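Local coordinates for protein 4-hydroxy-tetrahydrodipicolinate synthase (Aquifex aeolicus, PDB 2EHH) that probably catalyses the condensation of pyruvate with aspartate beta-semialdehyde to 4-hydroxy-tetrahydrodipicolinate, a step of lysine biosynthesis by the diaminopimelate pathway, at residues Ser5-Ile10 against Glu28-Asn33; Asn208-Glu213 against Tyr288-Lys293; Glu21-Leu26 against Ile59-Lys64. All blocks are in the same frame, centred on the assembly; numbering follows the deposited sequence.

Interaction 1 (Ser5-Ile10 against Glu28-Asn33)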
loop_
_atom_site.group_PDB
_atom_site.type_symbol
_atom_site.label_atom_id
_atom_site.label_comp_id
_atom_site.label_asym_id
_atom_site.label_seq_id
_atom_site.Cartn_x
_atom_site.Cartn_y
_atom_site.Cartn_z
ATOM N N SER A 5 -3.773 -9.166 30.531
ATOM C CA SER A 5 -2.427 -8.761 30.159
ATOM C C SER A 5 -1.542 -9.982 29.921
ATOM O O SER A 5 -1.172 -10.684 30.864
ATOM C CB SER A 5 -1.838 -7.887 31.268
ATOM O OG SER A 5 -0.540 -7.438 30.931
ATOM N N ILE A 6 -1.217 -10.224 28.653
ATOM C CA ILE A 6 -0.380 -11.347 28.239
ATOM C C ILE A 6 0.920 -10.795 27.660
ATOM O O ILE A 6 0.901 -9.912 26.804
ATOM C CB ILE A 6 -1.089 -12.191 27.156
ATOM C CG1 ILE A 6 -2.432 -12.690 27.690
ATOM C CG2 ILE A 6 -0.206 -13.365 26.728
ATOM C CD1 ILE A 6 -3.247 -13.475 26.674
ATOM N N VAL A 7 2.052 -11.310 28.122
ATOM C CA VAL A 7 3.329 -10.821 27.626
ATOM C C VAL A 7 3.960 -11.730 26.572
ATOM O O VAL A 7 4.051 -12.942 26.758
ATOM C CB VAL A 7 4.342 -10.631 28.792
ATOM C CG1 VAL A 7 4.590 -11.963 29.494
ATOM C CG2 VAL A 7 5.653 -10.062 28.261
ATOM N N ALA A 8 4.363 -11.139 25.450
ATOM C CA ALA A 8 5.044 -11.886 24.396
ATOM C C ALA A 8 6.475 -11.833 24.925
ATOM O O ALA A 8 7.200 -10.858 24.725
ATOM C CB ALA A 8 4.923 -11.155 23.052
ATOM N N LEU A 9 6.859 -12.877 25.646
ATOM C CA LEU A 9 8.169 -12.928 26.277
ATOM C C LEU A 9 9.364 -13.085 25.346
ATOM O O LEU A 9 9.345 -13.891 24.418
ATOM C CB LEU A 9 8.183 -14.059 27.307
ATOM C CG LEU A 9 9.161 -13.912 28.468
ATOM C CD1 LEU A 9 8.683 -12.802 29.386
ATOM C CD2 LEU A 9 9.246 -15.226 29.239
ATOM N N ILE A 10 10.403 -12.301 25.604
ATOM C CA ILE A 10 11.634 -12.390 24.828
ATOM C C ILE A 10 12.298 -13.698 25.251
ATOM O O ILE A 10 11.951 -14.258 26.291
ATOM C CB ILE A 10 12.616 -11.254 25.186
ATOM C CG1 ILE A 10 12.887 -11.270 26.695
ATOM C CG2 ILE A 10 12.045 -9.911 24.758
ATOM C CD1 ILE A 10 14.027 -10.369 27.134
ATOM N N GLU A 28 9.312 -15.401 36.916
ATOM C CA GLU A 28 8.989 -14.962 38.273
ATOM C C GLU A 28 8.620 -13.482 38.247
ATOM O O GLU A 28 7.722 -13.036 38.962
ATOM C CB GLU A 28 10.193 -15.183 39.194
ATOM C CG GLU A 28 10.628 -16.637 39.279
ATOM C CD GLU A 28 9.571 -17.526 39.912
ATOM O OE1 GLU A 28 9.572 -18.740 39.623
ATOM O OE2 GLU A 28 8.748 -17.017 40.702
ATOM N N PHE A 29 9.328 -12.724 37.416
ATOM C CA PHE A 29 9.080 -11.295 37.266
ATOM C C PHE A 29 7.605 -11.063 36.943
ATOM O O PHE A 29 6.949 -10.207 37.542
ATOM C CB PHE A 29 9.964 -10.743 36.140
ATOM C CG PHE A 29 9.739 -9.288 35.824
ATOM C CD1 PHE A 29 9.975 -8.301 36.778
ATOM C CD2 PHE A 29 9.332 -8.900 34.550
ATOM C CE1 PHE A 29 9.815 -6.951 36.465
ATOM C CE2 PHE A 29 9.169 -7.553 34.226
ATOM C CZ PHE A 29 9.412 -6.577 35.184
ATOM N N HIS A 30 7.074 -11.836 36.002
ATOM C CA HIS A 30 5.679 -11.669 35.621
ATOM C C HIS A 30 4.688 -12.225 36.626
ATOM O O HIS A 30 3.582 -11.706 36.758
ATOM C CB HIS A 30 5.436 -12.253 34.231
ATOM C CG HIS A 30 5.978 -11.385 33.140
ATOM N ND1 HIS A 30 7.207 -11.603 32.559
ATOM C CD2 HIS A 30 5.518 -10.220 32.627
ATOM C CE1 HIS A 30 7.484 -10.606 31.737
ATOM N NE2 HIS A 30 6.477 -9.753 31.761
ATOM N N VAL A 31 5.080 -13.273 37.342
ATOM C CA VAL A 31 4.190 -13.838 38.346
ATOM C C VAL A 31 3.931 -12.793 39.433
ATOM O O VAL A 31 2.794 -12.583 39.843
ATOM C CB VAL A 31 4.793 -15.110 39.001
ATOM C CG1 VAL A 31 3.965 -15.511 40.222
ATOM C CG2 VAL A 31 4.812 -16.252 37.998
ATOM N N ASP A 32 4.975 -12.118 39.897
ATOM C CA ASP A 32 4.756 -11.135 40.948
ATOM C C ASP A 32 4.434 -9.721 40.477
ATOM O O ASP A 32 4.400 -8.795 41.281
ATOM C CB ASP A 32 5.936 -11.131 41.929
ATOM C CG ASP A 32 7.266 -10.891 41.254
ATOM O OD1 ASP A 32 8.302 -11.288 41.838
ATOM O OD2 ASP A 32 7.278 -10.302 40.153
ATOM N N ASN A 33 4.180 -9.550 39.183
ATOM C CA ASN A 33 3.830 -8.232 38.674
ATOM C C ASN A 33 2.442 -8.173 38.045
ATOM O O ASN A 33 2.121 -7.232 37.318
ATOM C CB ASN A 33 4.887 -7.729 37.690
ATOM C CG ASN A 33 6.046 -7.053 38.391
ATOM O OD1 ASN A 33 5.865 -6.046 39.080
ATOM N ND2 ASN A 33 7.242 -7.606 38.231
#

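Interaction 2 (Asn208-Glu213 against Tyr288-Lys293)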
loop_
_atom_site.group_PDB
_atom_site.type_symbol
_atom_site.label_atom_id
_atom_site.label_comp_id
_atom_site.label_asym_id
_atom_site.label_seq_id
_atom_site.Cartn_x
_atom_site.Cartn_y
_atom_site.Cartn_z
ATOM N N ASN A 208 6.851 -6.594 28.722
ATOM C CA ASN A 208 8.168 -7.086 29.103
ATOM C C ASN A 208 8.901 -6.166 30.073
ATOM O O ASN A 208 9.707 -6.633 30.877
ATOM C CB ASN A 208 9.040 -7.276 27.857
ATOM C CG ASN A 208 8.761 -8.576 27.137
ATOM O OD1 ASN A 208 9.207 -9.641 27.565
ATOM N ND2 ASN A 208 8.018 -8.499 26.036
ATOM N N VAL A 209 8.620 -4.867 30.006
ATOM C CA VAL A 209 9.312 -3.920 30.867
ATOM C C VAL A 209 8.468 -3.133 31.862
ATOM O O VAL A 209 8.991 -2.668 32.870
ATOM C CB VAL A 209 10.153 -2.942 30.026
ATOM C CG1 VAL A 209 11.169 -3.728 29.205
ATOM C CG2 VAL A 209 9.262 -2.125 29.120
ATOM N N MET A 210 7.180 -2.963 31.581
ATOM C CA MET A 210 6.294 -2.255 32.498
ATOM C C MET A 210 4.997 -3.046 32.658
ATOM O O MET A 210 3.918 -2.583 32.293
ATOM C CB MET A 210 6.008 -0.831 31.995
ATOM C CG MET A 210 7.188 0.122 32.177
ATOM S SD MET A 210 6.834 1.841 31.755
ATOM C CE MET A 210 6.025 2.416 33.244
ATOM N N PRO A 211 5.097 -4.261 33.222
ATOM C CA PRO A 211 3.987 -5.193 33.468
ATOM C C PRO A 211 2.825 -4.595 34.255
ATOM O O PRO A 211 1.658 -4.753 33.885
ATOM C CB PRO A 211 4.648 -6.329 34.256
ATOM C CG PRO A 211 6.082 -6.248 33.870
ATOM C CD PRO A 211 6.345 -4.776 33.811
ATOM N N ARG A 212 3.156 -3.923 35.352
ATOM C CA ARG A 212 2.150 -3.329 36.227
ATOM C C ARG A 212 1.290 -2.287 35.527
ATOM O O ARG A 212 0.062 -2.329 35.608
ATOM C CB ARG A 212 2.826 -2.705 37.452
ATOM C CG ARG A 212 3.638 -3.696 38.277
ATOM C CD ARG A 212 4.391 -2.999 39.397
ATOM N NE ARG A 212 3.494 -2.470 40.418
ATOM C CZ ARG A 212 3.058 -3.159 41.470
ATOM N NH1 ARG A 212 3.439 -4.419 41.651
ATOM N NH2 ARG A 212 2.241 -2.584 42.346
ATOM N N GLU A 213 1.940 -1.358 34.836
ATOM C CA GLU A 213 1.228 -0.298 34.136
ATOM C C GLU A 213 0.312 -0.843 33.050
ATOM O O GLU A 213 -0.853 -0.452 32.954
ATOM C CB GLU A 213 2.219 0.689 33.513
ATOM C CG GLU A 213 3.071 1.475 34.505
ATOM C CD GLU A 213 4.045 0.611 35.287
ATOM O OE1 GLU A 213 4.462 -0.455 34.781
ATOM O OE2 GLU A 213 4.414 1.016 36.409
ATOM N N TYR A 288 10.647 7.398 32.359
ATOM C CA TYR A 288 9.680 6.592 33.093
ATOM C C TYR A 288 10.264 6.193 34.447
ATOM O O TYR A 288 9.645 5.454 35.216
ATOM C CB TYR A 288 9.309 5.345 32.286
ATOM C CG TYR A 288 8.339 5.625 31.159
ATOM C CD1 TYR A 288 7.003 5.928 31.426
ATOM C CD2 TYR A 288 8.754 5.598 29.829
ATOM C CE1 TYR A 288 6.103 6.197 30.395
ATOM C CE2 TYR A 288 7.858 5.867 28.789
ATOM C CZ TYR A 288 6.536 6.164 29.080
ATOM O OH TYR A 288 5.648 6.427 28.059
ATOM N N ASN A 289 11.466 6.696 34.725
ATOM C CA ASN A 289 12.162 6.430 35.979
ATOM C C ASN A 289 12.357 4.948 36.260
ATOM O O ASN A 289 12.237 4.500 37.404
ATOM C CB ASN A 289 11.411 7.078 37.144
ATOM C CG ASN A 289 11.276 8.575 36.982
ATOM O OD1 ASN A 289 10.174 9.095 36.814
ATOM N ND2 ASN A 289 12.402 9.279 37.020
ATOM N N LEU A 290 12.654 4.185 35.217
ATOM C CA LEU A 290 12.869 2.759 35.379
ATOM C C LEU A 290 14.282 2.535 35.914
ATOM O O LEU A 290 15.226 3.203 35.500
ATOM C CB LEU A 290 12.680 2.038 34.041
ATOM C CG LEU A 290 11.279 2.167 33.430
ATOM C CD1 LEU A 290 11.197 1.353 32.151
ATOM C CD2 LEU A 290 10.239 1.684 34.421
ATOM N N PRO A 291 14.438 1.597 36.859
ATOM C CA PRO A 291 15.739 1.286 37.457
ATOM C C PRO A 291 16.631 0.520 36.484
ATOM O O PRO A 291 16.578 -0.709 36.417
ATOM C CB PRO A 291 15.357 0.448 38.669
ATOM C CG PRO A 291 14.197 -0.343 38.141
ATOM C CD PRO A 291 13.388 0.719 37.407
ATOM N N LEU A 292 17.450 1.249 35.731
ATOM C CA LEU A 292 18.339 0.625 34.761
ATOM C C LEU A 292 19.597 0.070 35.424
ATOM O O LEU A 292 20.243 0.753 36.216
ATOM C CB LEU A 292 18.718 1.641 33.684
ATOM C CG LEU A 292 17.525 2.300 32.984
ATOM C CD1 LEU A 292 18.034 3.337 32.001
ATOM C CD2 LEU A 292 16.681 1.247 32.278
ATOM N N LYS A 293 19.932 -1.177 35.105
ATOM C CA LYS A 293 21.111 -1.825 35.668
ATOM C C LYS A 293 22.293 -1.706 34.710
ATOM O O LYS A 293 23.448 -1.717 35.132
ATOM C CB LYS A 293 20.814 -3.296 35.964
#

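Interaction 3 (Glu21-Leu26 against Ile59-Lys64)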
loop_
_atom_site.group_PDB
_atom_site.type_symbol
_atom_site.label_atom_id
_atom_site.label_comp_id
_atom_site.label_asym_id
_atom_site.label_seq_id
_atom_site.Cartn_x
_atom_site.Cartn_y
_atom_site.Cartn_z
ATOM N N GLU A 21 18.396 -19.495 33.180
ATOM C CA GLU A 21 18.290 -18.841 34.477
ATOM C C GLU A 21 17.626 -17.476 34.301
ATOM O O GLU A 21 16.836 -17.047 35.140
ATOM C CB GLU A 21 19.668 -18.708 35.136
ATOM C CG GLU A 21 20.712 -17.987 34.319
ATOM C CD GLU A 21 22.120 -18.260 34.829
ATOM O OE1 GLU A 21 22.571 -19.426 34.728
ATOM O OE2 GLU A 21 22.770 -17.316 35.334
ATOM N N ALA A 22 17.928 -16.802 33.197
ATOM C CA ALA A 22 17.322 -15.500 32.929
ATOM C C ALA A 22 15.843 -15.691 32.587
ATOM O O ALA A 22 14.995 -14.895 32.992
ATOM C CB ALA A 22 18.044 -14.808 31.779
ATOM N N LEU A 23 15.540 -16.747 31.838
ATOM C CA LEU A 23 14.160 -17.035 31.449
ATOM C C LEU A 23 13.371 -17.315 32.722
ATOM O O LEU A 23 12.251 -16.839 32.890
ATOM C CB LEU A 23 14.109 -18.256 30.523
ATOM C CG LEU A 23 12.862 -18.479 29.655
ATOM C CD1 LEU A 23 12.995 -19.806 28.924
ATOM C CD2 LEU A 23 11.608 -18.480 30.496
ATOM N N GLY A 24 13.969 -18.092 33.618
ATOM C CA GLY A 24 13.309 -18.412 34.869
ATOM C C GLY A 24 12.984 -17.165 35.667
ATOM O O GLY A 24 11.888 -17.039 36.209
ATOM N N ASN A 25 13.933 -16.236 35.745
ATOM C CA ASN A 25 13.709 -15.004 36.491
ATOM C C ASN A 25 12.670 -14.121 35.807
ATOM O O ASN A 25 11.932 -13.386 36.462
ATOM C CB ASN A 25 15.025 -14.251 36.664
ATOM C CG ASN A 25 15.950 -14.933 37.658
ATOM O OD1 ASN A 25 16.382 -16.063 37.446
ATOM N ND2 ASN A 25 16.248 -14.250 38.754
ATOM N N LEU A 26 12.617 -14.206 34.484
ATOM C CA LEU A 26 11.659 -13.440 33.697
ATOM C C LEU A 26 10.260 -13.950 34.061
ATOM O O LEU A 26 9.316 -13.173 34.213
ATOM C CB LEU A 26 11.939 -13.663 32.207
ATOM C CG LEU A 26 12.189 -12.477 31.271
ATOM C CD1 LEU A 26 13.006 -11.391 31.957
ATOM C CD2 LEU A 26 12.897 -12.998 30.016
ATOM N N ILE A 59 9.330 -24.324 25.968
ATOM C CA ILE A 59 7.932 -24.503 26.323
ATOM C C ILE A 59 7.834 -25.398 27.560
ATOM O O ILE A 59 7.176 -25.059 28.543
ATOM C CB ILE A 59 7.142 -25.140 25.160
ATOM C CG1 ILE A 59 7.125 -24.184 23.960
ATOM C CG2 ILE A 59 5.712 -25.451 25.600
ATOM C CD1 ILE A 59 6.580 -24.809 22.676
ATOM N N GLU A 60 8.506 -26.541 27.507
ATOM C CA GLU A 60 8.496 -27.481 28.619
ATOM C C GLU A 60 9.018 -26.807 29.891
ATOM O O GLU A 60 8.460 -26.982 30.978
ATOM C CB GLU A 60 9.345 -28.696 28.251
ATOM C CG GLU A 60 9.442 -29.755 29.319
ATOM C CD GLU A 60 10.108 -31.016 28.805
ATOM O OE1 GLU A 60 11.204 -30.909 28.212
ATOM O OE2 GLU A 60 9.535 -32.110 28.995
ATOM N N PHE A 61 10.078 -26.020 29.744
ATOM C CA PHE A 61 10.679 -25.304 30.870
ATOM C C PHE A 61 9.730 -24.261 31.469
ATOM O O PHE A 61 9.593 -24.154 32.689
ATOM C CB PHE A 61 11.962 -24.603 30.415
ATOM C CG PHE A 61 12.602 -23.755 31.477
ATOM C CD1 PHE A 61 13.379 -24.334 32.475
ATOM C CD2 PHE A 61 12.416 -22.377 31.493
ATOM C CE1 PHE A 61 13.963 -23.551 33.470
ATOM C CE2 PHE A 61 12.995 -21.587 32.483
ATOM C CZ PHE A 61 13.770 -22.174 33.472
ATOM N N ALA A 62 9.088 -23.479 30.606
ATOM C CA ALA A 62 8.169 -22.440 31.059
ATOM C C ALA A 62 6.996 -23.034 31.829
ATOM O O ALA A 62 6.591 -22.498 32.856
ATOM C CB ALA A 62 7.656 -21.632 29.868
ATOM N N VAL A 63 6.448 -24.135 31.325
ATOM C CA VAL A 63 5.323 -24.778 31.988
ATOM C C VAL A 63 5.732 -25.227 33.387
ATOM O O VAL A 63 5.007 -24.997 34.357
ATOM C CB VAL A 63 4.813 -25.993 31.172
ATOM C CG1 VAL A 63 3.788 -26.788 31.982
ATOM C CG2 VAL A 63 4.184 -25.510 29.872
ATOM N N LYS A 64 6.902 -25.854 33.492
ATOM C CA LYS A 64 7.399 -26.323 34.783
ATOM C C LYS A 64 7.653 -25.181 35.760
ATOM O O LYS A 64 7.287 -25.268 36.929
ATOM C CB LYS A 64 8.697 -27.120 34.605
ATOM C CG LYS A 64 8.522 -28.508 34.015
ATOM C CD LYS A 64 9.871 -29.202 33.871
ATOM C CE LYS A 64 9.719 -30.669 33.487
ATOM N NZ LYS A 64 8.975 -30.856 32.211
#

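Interaction 1 (Ser5-Ile10 against Glu28-Asn33)
V7 and H30 join the first strand of the TIM barrel to the helix that follows it: V7 lies on strand 4-8, H30 near the C-terminal end of helix 20-31. The two side chains approach from opposite directions, and V7 CG1 rests over the centre of the imidazole in a CH-pi contact, 3.7 Å from the ring centroid and 11° off its normal. With chi1 at 61°, CG1 stands between the backbone N and the carbonyl carbon and CG2 anti to N, which lets both methyls meet the ring; CG2 is 3.6 Å from H30 NE2. L9, two residues on from V7, and H30 slide past each other in opposite directions, and L9 CD1 comes to 3.4 Å from H30 CE1, oblique to the ring. On the face opposite V7, F29 CD2 stands 3.8 Å above the imidazole plane of H30, toward the rim. Past the helix end, N33 ND2 donates to F29 O at 2.7 Å. H30 ND1 bonds L26 O one helical turn back, and NE2 makes a weak bond to N207 O. The clasp and the ND1 bond would limit rotation of the ring; a carbonyl partner at ND1 is consistent with a proton there, the weak NE2 bond adding less.

Interaction 2 (Asn208-Glu213 against Tyr288-Lys293)
The Y288 ring takes the sulfur of M210 over one face, a Met-aromatic contact in which SD lies 4.4 Å from the ring centroid and 25° off the normal. The ring of Y235, on helix 226-242, also meets Y288, edge-to-face. The contact ties the start of helix 211-223, which follows the eighth strand of the TIM barrel, to the chain leaving helix 275-287 in the C-terminal helical region. M210 is the N-cap residue of the first helix; N289, with positive phi, ends the second in a Schellman motif. On either side of N289 in sequence, the CB of Y288 and that of L290 point toward the 208-213 segment.

The methionine crosses the tyrosine at about a right angle. Its chain runs extended through chi2 and then bends at chi3 (81°), which keeps the methyl on the same side of the ring as the sulfur, out past the rim, with CE 4.1 Å from Y288 CD1. Nearer the backbone, M210 CG packs on the forked end of L290, 4.1 Å from CD2. L236 and L239 of helix 226-242 also touch M210, and no hydrogen bond crosses between the segments. Cutting M210 back to an alanine here would probably leave the tyrosine face without its sulfur and open a gap beside L290, slackening the grip of the C-terminal loop on the barrel.

Y288 OH bonds both Y235 O and L239 N, tying the hydroxyl end of the ring to helix 226-242. Toward the other end of the ring, M210 SD sits nearly equidistant, at 4.1 Å, from Y288 CG and CD1.

Interaction 3 (Glu21-Leu26 against Ile59-Lys64)
L23 lays its two methyl branches against the F61 ring, the side chains sliding past each other in opposite directions. CD1 comes obliquely to 3.7 Å from F61 CD2, whereas L23 CD2 lies in the ring plane at the edge, 3.9 Å from F61 CE2. Both residues carry CG anti to the backbone N (chi1 -161° for L23, 176° for F61), which sends each side chain across the gap to the other helix.

The far end of the ring meets backbone rather than side chain. G24 N sits at the edge, 3.8 Å from F61 CE2, and F61 CZ lies 4.0 Å from G24 CA. Having no side chain, G24 lets the phenyl reach the helix backbone; a beta carbon there would come to 3.6 Å from F61 CZ. The backbones are closest at G24 and A62, with CA atoms 7.6 Å apart. No hydrogen bond crosses this seam between the first two helices around the barrel, which rests on hydrocarbon contact and on the glycine backbone meeting the ring edge.

Y20, at the start of helix 20-31, adds an edge-to-face ring contact to F61. Helix 52-66 rests on strand 71-75 through A62 on V72 and I59 on A74, while helix 20-31 reaches I10 and P12 in the loop after the first strand through L26, with the F61 seam between the two helices.

Interactions 1 and 3 share helix 20-31: the 28-33 end is fixed inward to the first strand, 21-26 to the neighbouring helix. They meet where I10 and L9 pack on L26. All three contacts are buried, differing in depth and in the partly exposed F61 and L290. Interaction 1 lies deepest, its centre about 11 Å from the centre of the chain, and combines apolar cover with a hydrogen-bonded imidazole. Interaction 3, centred about 16 Å out, is a helix-helix seam; interaction 2, about 18 Å out, holds the C-terminal loop through a sulfur-aromatic contact and leucine packing. It touches interaction 1 through a probable hydrogen bond from N208 ND2 to A8 O and through F29 on P211, but not interaction 3.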